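Local coordinates for Mll8374 protein (PDB 3B5E) that probably hydrolyses carboxylic esters as a serine hydrolase of the alpha/beta-hydrolase fold, at residues A[177-180]-A[181-184]. Residues are numbered along the deposited sequence; the frame is centred on the assembly and turned at random.
Sequences PALV and TLLS
Leu-179 and Leu-183, one helical turn apart, meet on the buried side of helix 176-185: CG of Leu-179 lies 4.0 Å from CD1 of Leu-183, and the two side chains cross obliquely. Leu-183 reaches back along the helix because its CG is anti to its own carbonyl carbon and beside the backbone N (chi1 -63°), which also lays that CG 3.4 Å from the carbonyl O of Leu-179. Leu-182 adds a looser apolar touch, its CD2 standing 4.2 Å from CD1 of Leu-179. With Leu-183 cut back to an alanine, Leu-179 would probably lose one of its apolar neighbours, and a gap would open against strand 160-166.

Four successive i to i+4 backbone hydrogen bonds join the two turns. Thr-181 N binds Pro-177 O at 3.0 Å and Leu-183 N binds Leu-179 O, both nearly straight (167° and 169°); Leu-182 N to Ala-178 O and Ser-184 N to Val-180 O are more bent. OG1 of the exposed Thr-181, set beside its own backbone N, points back to the preceding turn and gives Pro-177 O a second, weak hydrogen bond at 3.3 Å.

Helix 176-185 is the crossover helix of a beta-alpha-beta unit: Leu-179 and Leu-183 both rest on Ile-163 of strand 160-166, Leu-183 also reaches Val-190, and Val-180 touches Ala-192 on the edge strand 189-195.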
ATOM      1  N   PRO A 177       2.466 -17.278  -2.097  1.00 20.02           N
ATOM      2  CA  PRO A 177       1.933 -17.948  -3.279  1.00 18.74           C
ATOM      3  C   PRO A 177       0.415 -17.794  -3.451  1.00 20.00           C
ATOM      4  O   PRO A 177      -0.039 -17.507  -4.570  1.00 17.08           O
ATOM      5  CB  PRO A 177       2.378 -19.404  -3.073  1.00 19.79           C
ATOM      6  CG  PRO A 177       3.685 -19.252  -2.370  1.00 18.99           C
ATOM      7  CD  PRO A 177       3.435 -18.145  -1.388  1.00 19.85           C
ATOM      8  N   ALA A 178      -0.350 -17.905  -2.355  1.00 18.24           N
ATOM      9  CA  ALA A 178      -1.813 -17.781  -2.437  1.00 18.33           C
ATOM     10  C   ALA A 178      -2.227 -16.391  -2.967  1.00 18.87           C
ATOM     11  O   ALA A 178      -3.154 -16.276  -3.773  1.00 20.43           O
ATOM     12  CB  ALA A 178      -2.457 -18.083  -1.067  1.00 19.24           C
ATOM     13  N   LEU A 179      -1.513 -15.345  -2.535  1.00 16.48           N
ATOM     14  CA  LEU A 179      -1.811 -13.984  -2.985  1.00 18.39           C
ATOM     15  C   LEU A 179      -1.497 -13.822  -4.461  1.00 17.95           C
ATOM     16  O   LEU A 179      -2.249 -13.173  -5.183  1.00 18.15           O
ATOM     17  CB  LEU A 179      -1.022 -12.956  -2.169  1.00 19.03           C
ATOM     18  CG  LEU A 179      -1.463 -11.509  -2.352  1.00 18.92           C
ATOM     19  CD1 LEU A 179      -2.984 -11.271  -2.019  1.00 18.97           C
ATOM     20  CD2 LEU A 179      -0.494 -10.612  -1.555  1.00 20.17           C
ATOM     21  N   VAL A 180      -0.364 -14.373  -4.898  1.00 20.34           N
ATOM     22  CA  VAL A 180       0.014 -14.350  -6.331  1.00 18.57           C
ATOM     23  C   VAL A 180      -1.052 -15.014  -7.213  1.00 17.67           C
ATOM     24  O   VAL A 180      -1.431 -14.471  -8.240  1.00 20.22           O
ATOM     25  CB  VAL A 180       1.396 -15.017  -6.599  1.00 20.34           C
ATOM     26  CG1 VAL A 180       1.630 -15.187  -8.121  1.00 18.73           C
ATOM     27  CG2 VAL A 180       2.499 -14.178  -5.915  1.00 13.90           C
ATOM     28  N   THR A 181      -1.502 -16.178  -6.774  1.00 17.17           N
ATOM     29  CA  THR A 181      -2.544 -16.925  -7.456  1.00 16.58           C
ATOM     30  C   THR A 181      -3.833 -16.093  -7.517  1.00 17.36           C
ATOM     31  O   THR A 181      -4.464 -15.939  -8.592  1.00 18.78           O
ATOM     32  CB  THR A 181      -2.769 -18.300  -6.756  1.00 14.85           C
ATOM     33  OG1 THR A 181      -1.623 -19.120  -6.998  1.00 23.09           O
ATOM     34  CG2 THR A 181      -4.045 -19.022  -7.312  1.00 19.02           C
ATOM     35  N   LEU A 182      -4.220 -15.548  -6.379  1.00 19.93           N
ATOM     36  CA  LEU A 182      -5.456 -14.763  -6.287  1.00 21.61           C
ATOM     37  C   LEU A 182      -5.453 -13.562  -7.237  1.00 20.10           C
ATOM     38  O   LEU A 182      -6.393 -13.361  -7.997  1.00 19.99           O
ATOM     39  CB  LEU A 182      -5.647 -14.288  -4.846  1.00 23.20           C
ATOM     40  CG  LEU A 182      -6.891 -13.461  -4.534  1.00 25.10           C
ATOM     41  CD1 LEU A 182      -8.112 -14.327  -4.624  1.00 24.66           C
ATOM     42  CD2 LEU A 182      -6.739 -12.810  -3.146  1.00 25.77           C
ATOM     43  N   LEU A 183      -4.408 -12.739  -7.172  1.00 20.27           N
ATOM     44  CA  LEU A 183      -4.368 -11.507  -7.953  1.00 20.17           C
ATOM     45  C   LEU A 183      -4.251 -11.830  -9.448  1.00 21.14           C
ATOM     46  O   LEU A 183      -4.910 -11.197 -10.261  1.00 19.62           O
ATOM     47  CB  LEU A 183      -3.248 -10.591  -7.469  1.00 20.07           C
ATOM     48  CG  LEU A 183      -3.373 -10.084  -6.010  1.00 20.92           C
ATOM     49  CD1 LEU A 183      -2.145  -9.243  -5.583  1.00 20.07           C
ATOM     50  CD2 LEU A 183      -4.655  -9.276  -5.790  1.00 19.43           C
ATOM     51  N   SER A 184      -3.430 -12.831  -9.773  0.50 20.94           N
ATOM     52  CA  SER A 184      -3.298 -13.349 -11.135  0.50 20.18           C
ATOM     53  C   SER A 184      -4.644 -13.801 -11.686  0.50 19.96           C
ATOM     54  O   SER A 184      -5.047 -13.380 -12.767  0.50 20.09           O
ATOM     55  CB  SER A 184      -2.300 -14.522 -11.193  0.50 19.89           C
ATOM     56  OG  SER A 184      -2.023 -14.863 -12.543  0.50 18.97           O
TER